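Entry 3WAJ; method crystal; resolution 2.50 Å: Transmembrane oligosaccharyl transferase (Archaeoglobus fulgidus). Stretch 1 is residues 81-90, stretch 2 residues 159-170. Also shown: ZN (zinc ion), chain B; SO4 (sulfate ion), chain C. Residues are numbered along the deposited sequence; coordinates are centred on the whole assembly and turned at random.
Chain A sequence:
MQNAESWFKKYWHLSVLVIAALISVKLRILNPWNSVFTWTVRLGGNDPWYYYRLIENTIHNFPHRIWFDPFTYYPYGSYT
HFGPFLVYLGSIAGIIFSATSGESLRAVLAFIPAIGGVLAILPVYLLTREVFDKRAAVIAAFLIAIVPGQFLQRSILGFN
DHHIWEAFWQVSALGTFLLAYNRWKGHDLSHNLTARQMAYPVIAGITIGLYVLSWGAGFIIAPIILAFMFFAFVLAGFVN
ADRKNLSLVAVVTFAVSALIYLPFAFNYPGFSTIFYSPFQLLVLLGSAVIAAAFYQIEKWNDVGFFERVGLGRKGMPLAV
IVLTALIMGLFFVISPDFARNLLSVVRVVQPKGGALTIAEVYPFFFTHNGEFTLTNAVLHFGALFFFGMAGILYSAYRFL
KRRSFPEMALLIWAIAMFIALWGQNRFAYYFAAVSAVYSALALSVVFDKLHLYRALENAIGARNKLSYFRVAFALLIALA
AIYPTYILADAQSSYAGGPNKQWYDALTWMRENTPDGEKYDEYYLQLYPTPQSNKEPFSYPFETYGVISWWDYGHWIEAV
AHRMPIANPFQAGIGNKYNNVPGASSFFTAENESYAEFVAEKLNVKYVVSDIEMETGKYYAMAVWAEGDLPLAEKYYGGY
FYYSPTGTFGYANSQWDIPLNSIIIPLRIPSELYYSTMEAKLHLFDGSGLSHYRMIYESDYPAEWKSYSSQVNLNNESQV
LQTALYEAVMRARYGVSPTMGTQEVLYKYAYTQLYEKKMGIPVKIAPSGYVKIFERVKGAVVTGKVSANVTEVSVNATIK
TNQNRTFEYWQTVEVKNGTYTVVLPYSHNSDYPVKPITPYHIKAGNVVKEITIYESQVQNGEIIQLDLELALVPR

Stretch 1 (81-90) HFGPFLVYLG
Stretch 2, residues 159-170: FNDHHIWEAFWQ

Stretch 1 turns through His81 and Phe82, has Gly83 at the N-cap position and runs as a helix from Pro84; stretch 2 starts as a loop, and His163 to Gln170 are helical. The helix axes cross at 107°, 10.9 Å apart at their closest, and the nearest CA atoms, those of Leu86 and His162, lie 6.6 Å apart. No hydrogen bond joins the stretches directly; apolar and aromatic packing, burying 443 Å² in all, does the work.

Phe159 (phi/psi -87/64) stays out of reach. Asn160 (-76/79, chi1 t) points its CB sideways, but its side chain is long enough for OD1 to lie 3.5 Å from Leu86 CD2, a van der Waals contact. Asp161 (-129/170, chi1 t) points its CB away; its carboxylate binds zinc through OD2 at 2.2 Å and, through OD1, accepts a 2.7 Å hydrogen bond from His162 N. Leu86 (chi1 -140°, chi2 t) packs CD1 on this backbone, 3.6 Å from Asp161 C and 3.9 Å from His162 N.

His162 (-88/-2, chi1 p) turns its ring edge to the face of Phe82 (chi1 m), centroids 5.4 Å apart and planes at 85°. An imidazole suits this place because it can pack and still donate: His162 NE2 reaches sulfate O4 at 2.6 Å, while His81 NE2 (chi1 p) reaches O1 of the same ion at 3.1 Å, an indirect bridge through a sulfate probably taken from the crystallisation liquor. His163 (chi1 m) binds the metal instead, NE2 2.2 Å from zinc, with ND1 donating to Glu166 OE1 at 3.0 Å.

One helical turn apart, Trp165 and Trp169 (both chi1 m) point toward stretch 1 and engage Phe85 (chi1 t). Its edge meets the Trp165 face, Phe85 CE1 to Trp165 CD2 3.4 Å, while its own face receives the Trp169 edge, Trp169 NE1 to Phe85 CZ 3.4 Å. The broad Trp165 indole also touches Leu86, Trp165 CD1 to Leu86 CG 4.0 Å, and Leu89 (t, p), Trp165 CZ2 to Leu89 CD2 3.8 Å.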

# COMPACT_ATOMS: atom_id res chain seq x y z
N HIS A 81 -11.30 5.11 5.39
CA HIS A 81 -10.93 4.65 6.74
C HIS A 81 -9.77 5.43 7.34
O HIS A 81 -9.52 5.32 8.54
CB HIS A 81 -10.66 3.15 6.79
CG HIS A 81 -9.38 2.75 6.13
ND1 HIS A 81 -9.29 2.52 4.77
CD2 HIS A 81 -8.14 2.54 6.63
CE1 HIS A 81 -8.05 2.20 4.46
NE2 HIS A 81 -7.33 2.19 5.57
N PHE A 82 -9.06 6.22 6.53
CA PHE A 82 -7.91 6.98 7.06
C PHE A 82 -8.36 7.93 8.14
O PHE A 82 -9.29 8.72 7.94
CB PHE A 82 -7.20 7.77 5.95
CG PHE A 82 -6.26 6.94 5.14
CD1 PHE A 82 -6.29 5.54 5.19
CD2 PHE A 82 -5.31 7.56 4.32
CE1 PHE A 82 -5.41 4.77 4.42
CE2 PHE A 82 -4.42 6.80 3.55
CZ PHE A 82 -4.46 5.40 3.60
N GLY A 83 -7.71 7.86 9.29
CA GLY A 83 -8.18 8.54 10.49
C GLY A 83 -8.02 10.04 10.53
O GLY A 83 -7.17 10.61 9.82
N PRO A 84 -8.83 10.71 11.37
CA PRO A 84 -8.73 12.16 11.51
C PRO A 84 -7.43 12.63 12.15
O PRO A 84 -7.06 13.77 11.86
CB PRO A 84 -9.94 12.53 12.39
CG PRO A 84 -10.37 11.23 13.05
CD PRO A 84 -10.01 10.15 12.07
N PHE A 85 -6.76 11.83 12.97
CA PHE A 85 -5.54 12.34 13.59
C PHE A 85 -4.55 12.92 12.58
O PHE A 85 -4.13 14.08 12.67
CB PHE A 85 -4.81 11.32 14.47
CG PHE A 85 -3.46 11.81 14.92
CD1 PHE A 85 -2.29 11.35 14.33
CD2 PHE A 85 -3.36 12.80 15.90
CE1 PHE A 85 -1.04 11.84 14.71
CE2 PHE A 85 -2.11 13.29 16.31
CZ PHE A 85 -0.95 12.81 15.71
N LEU A 86 -4.16 12.10 11.60
CA LEU A 86 -3.14 12.51 10.63
C LEU A 86 -3.73 13.50 9.64
O LEU A 86 -3.04 14.42 9.22
CB LEU A 86 -2.56 11.31 9.89
CG LEU A 86 -1.06 11.24 9.59
CD1 LEU A 86 -0.78 10.40 8.33
CD2 LEU A 86 -0.40 12.61 9.51
N VAL A 87 -4.99 13.31 9.26
CA VAL A 87 -5.61 14.28 8.36
C VAL A 87 -5.55 15.67 9.01
O VAL A 87 -5.07 16.61 8.39
CB VAL A 87 -7.05 13.92 7.94
CG1 VAL A 87 -7.60 15.01 7.00
CG2 VAL A 87 -7.08 12.58 7.22
N TYR A 88 -6.01 15.80 10.25
CA TYR A 88 -5.96 17.10 10.91
C TYR A 88 -4.54 17.55 11.19
O TYR A 88 -4.21 18.68 10.87
CB TYR A 88 -6.88 17.16 12.14
CG TYR A 88 -8.34 17.24 11.75
CD1 TYR A 88 -8.89 18.44 11.32
CD2 TYR A 88 -9.14 16.12 11.76
CE1 TYR A 88 -10.23 18.51 10.94
CE2 TYR A 88 -10.47 16.18 11.39
CZ TYR A 88 -11.01 17.38 10.98
OH TYR A 88 -12.34 17.43 10.60
N LEU A 89 -3.70 16.68 11.76
CA LEU A 89 -2.28 17.04 11.96
C LEU A 89 -1.67 17.67 10.70
O LEU A 89 -1.05 18.74 10.76
CB LEU A 89 -1.43 15.85 12.41
CG LEU A 89 0.06 16.16 12.64
CD1 LEU A 89 0.24 17.34 13.61
CD2 LEU A 89 0.82 14.94 13.17
N GLY A 90 -1.90 17.03 9.55
CA GLY A 90 -1.39 17.53 8.28
C GLY A 90 -2.06 18.79 7.75
O GLY A 90 -1.41 19.66 7.14
N PHE A 159 7.26 9.40 3.99
CA PHE A 159 6.27 8.34 4.14
C PHE A 159 5.16 8.71 5.10
O PHE A 159 4.98 8.08 6.16
CB PHE A 159 6.88 6.98 4.52
CG PHE A 159 6.07 5.83 4.02
CD1 PHE A 159 6.32 5.28 2.77
CD2 PHE A 159 4.98 5.36 4.75
CE1 PHE A 159 5.54 4.24 2.27
CE2 PHE A 159 4.18 4.31 4.27
CZ PHE A 159 4.46 3.76 3.03
N ASN A 160 4.40 9.72 4.72
CA ASN A 160 3.39 10.29 5.60
C ASN A 160 2.16 9.41 5.71
O ASN A 160 1.14 9.66 5.06
CB ASN A 160 3.00 11.69 5.12
CG ASN A 160 2.07 12.36 6.07
OD1 ASN A 160 2.21 12.23 7.28
ND2 ASN A 160 1.07 13.05 5.53
N ASP A 161 2.26 8.37 6.53
CA ASP A 161 1.21 7.38 6.70
C ASP A 161 0.98 7.25 8.22
O ASP A 161 1.75 7.80 9.01
CB ASP A 161 1.63 6.04 6.07
CG ASP A 161 0.45 5.15 5.73
OD1 ASP A 161 -0.66 5.36 6.25
OD2 ASP A 161 0.65 4.22 4.93
N HIS A 162 -0.08 6.55 8.61
CA HIS A 162 -0.46 6.53 10.02
C HIS A 162 0.23 5.43 10.84
O HIS A 162 0.01 5.34 12.05
CB HIS A 162 -1.99 6.41 10.15
CG HIS A 162 -2.57 5.20 9.48
ND1 HIS A 162 -3.56 5.28 8.52
CD2 HIS A 162 -2.30 3.88 9.64
CE1 HIS A 162 -3.87 4.06 8.12
NE2 HIS A 162 -3.12 3.20 8.78
N HIS A 163 1.06 4.61 10.21
CA HIS A 163 1.66 3.47 10.93
C HIS A 163 2.63 3.91 12.03
O HIS A 163 2.72 3.28 13.08
CB HIS A 163 2.31 2.44 9.97
CG HIS A 163 1.43 2.01 8.85
ND1 HIS A 163 0.32 1.20 9.05
CD2 HIS A 163 1.47 2.25 7.51
CE1 HIS A 163 -0.28 0.99 7.89
NE2 HIS A 163 0.42 1.61 6.94
N ILE A 164 3.37 5.00 11.80
CA ILE A 164 4.22 5.50 12.87
C ILE A 164 3.35 5.94 14.04
O ILE A 164 3.72 5.75 15.19
CB ILE A 164 5.19 6.64 12.41
CG1 ILE A 164 6.03 7.13 13.60
CG2 ILE A 164 4.44 7.80 11.78
CD1 ILE A 164 7.01 6.09 14.14
N TRP A 165 2.17 6.48 13.74
CA TRP A 165 1.31 7.01 14.80
C TRP A 165 0.54 5.95 15.56
O TRP A 165 0.17 6.16 16.72
CB TRP A 165 0.38 8.08 14.23
CG TRP A 165 1.16 9.22 13.64
CD1 TRP A 165 1.33 9.50 12.31
CD2 TRP A 165 1.90 10.21 14.36
NE1 TRP A 165 2.12 10.62 12.17
CE2 TRP A 165 2.48 11.08 13.41
CE3 TRP A 165 2.12 10.46 15.72
CZ2 TRP A 165 3.28 12.17 13.78
CZ3 TRP A 165 2.91 11.54 16.08
CH2 TRP A 165 3.48 12.39 15.11
N GLU A 166 0.29 4.82 14.90
CA GLU A 166 -0.21 3.66 15.62
C GLU A 166 0.81 3.31 16.69
O GLU A 166 0.46 3.17 17.86
CB GLU A 166 -0.36 2.47 14.68
CG GLU A 166 -1.48 2.56 13.70
CD GLU A 166 -1.49 1.37 12.77
OE1 GLU A 166 -1.26 1.56 11.55
OE2 GLU A 166 -1.71 0.24 13.26
N ALA A 167 2.07 3.19 16.30
CA ALA A 167 3.11 2.84 17.27
C ALA A 167 3.24 3.90 18.36
O ALA A 167 3.24 3.59 19.55
CB ALA A 167 4.44 2.61 16.58
N PHE A 168 3.30 5.16 17.95
CA PHE A 168 3.50 6.26 18.89
C PHE A 168 2.36 6.33 19.92
O PHE A 168 2.61 6.40 21.11
CB PHE A 168 3.63 7.59 18.12
CG PHE A 168 3.98 8.77 18.99
CD1 PHE A 168 5.27 9.28 18.99
CD2 PHE A 168 3.02 9.39 19.77
CE1 PHE A 168 5.59 10.38 19.77
CE2 PHE A 168 3.33 10.48 20.56
CZ PHE A 168 4.63 10.98 20.56
N TRP A 169 1.11 6.32 19.47
CA TRP A 169 0.02 6.44 20.44
C TRP A 169 -0.21 5.16 21.25
O TRP A 169 -0.68 5.22 22.38
CB TRP A 169 -1.27 6.96 19.78
CG TRP A 169 -1.11 8.37 19.23
CD1 TRP A 169 -1.18 8.76 17.92
CD2 TRP A 169 -0.83 9.57 19.98
NE1 TRP A 169 -0.97 10.12 17.81
CE2 TRP A 169 -0.74 10.63 19.06
CE3 TRP A 169 -0.63 9.83 21.34
CZ2 TRP A 169 -0.48 11.95 19.46
CZ3 TRP A 169 -0.37 11.14 21.74
CH2 TRP A 169 -0.29 12.18 20.80
N GLN A 170 0.12 3.99 20.68
CA GLN A 170 -0.08 2.75 21.43
C GLN A 170 0.87 2.70 22.63
O GLN A 170 0.43 2.48 23.77
CB GLN A 170 0.13 1.51 20.57
CG GLN A 170 -0.22 0.21 21.30
CD GLN A 170 0.40 -1.01 20.67
OE1 GLN A 170 -0.29 -1.86 20.10
NE2 GLN A 170 1.72 -1.11 20.76
ZN ZN B . -0.17 2.18 4.94
S SO4 C . -4.38 0.30 6.93
O1 SO4 C . -4.38 1.39 5.94
O2 SO4 C . -5.71 -0.31 6.95
O3 SO4 C . -3.36 -0.68 6.55
O4 SO4 C . -4.07 0.79 8.29
O HOH W 1 -2.02 3.38 5.51
O HOH W 2 -1.28 -0.06 4.70
O HOH W 3 0.71 1.63 3.04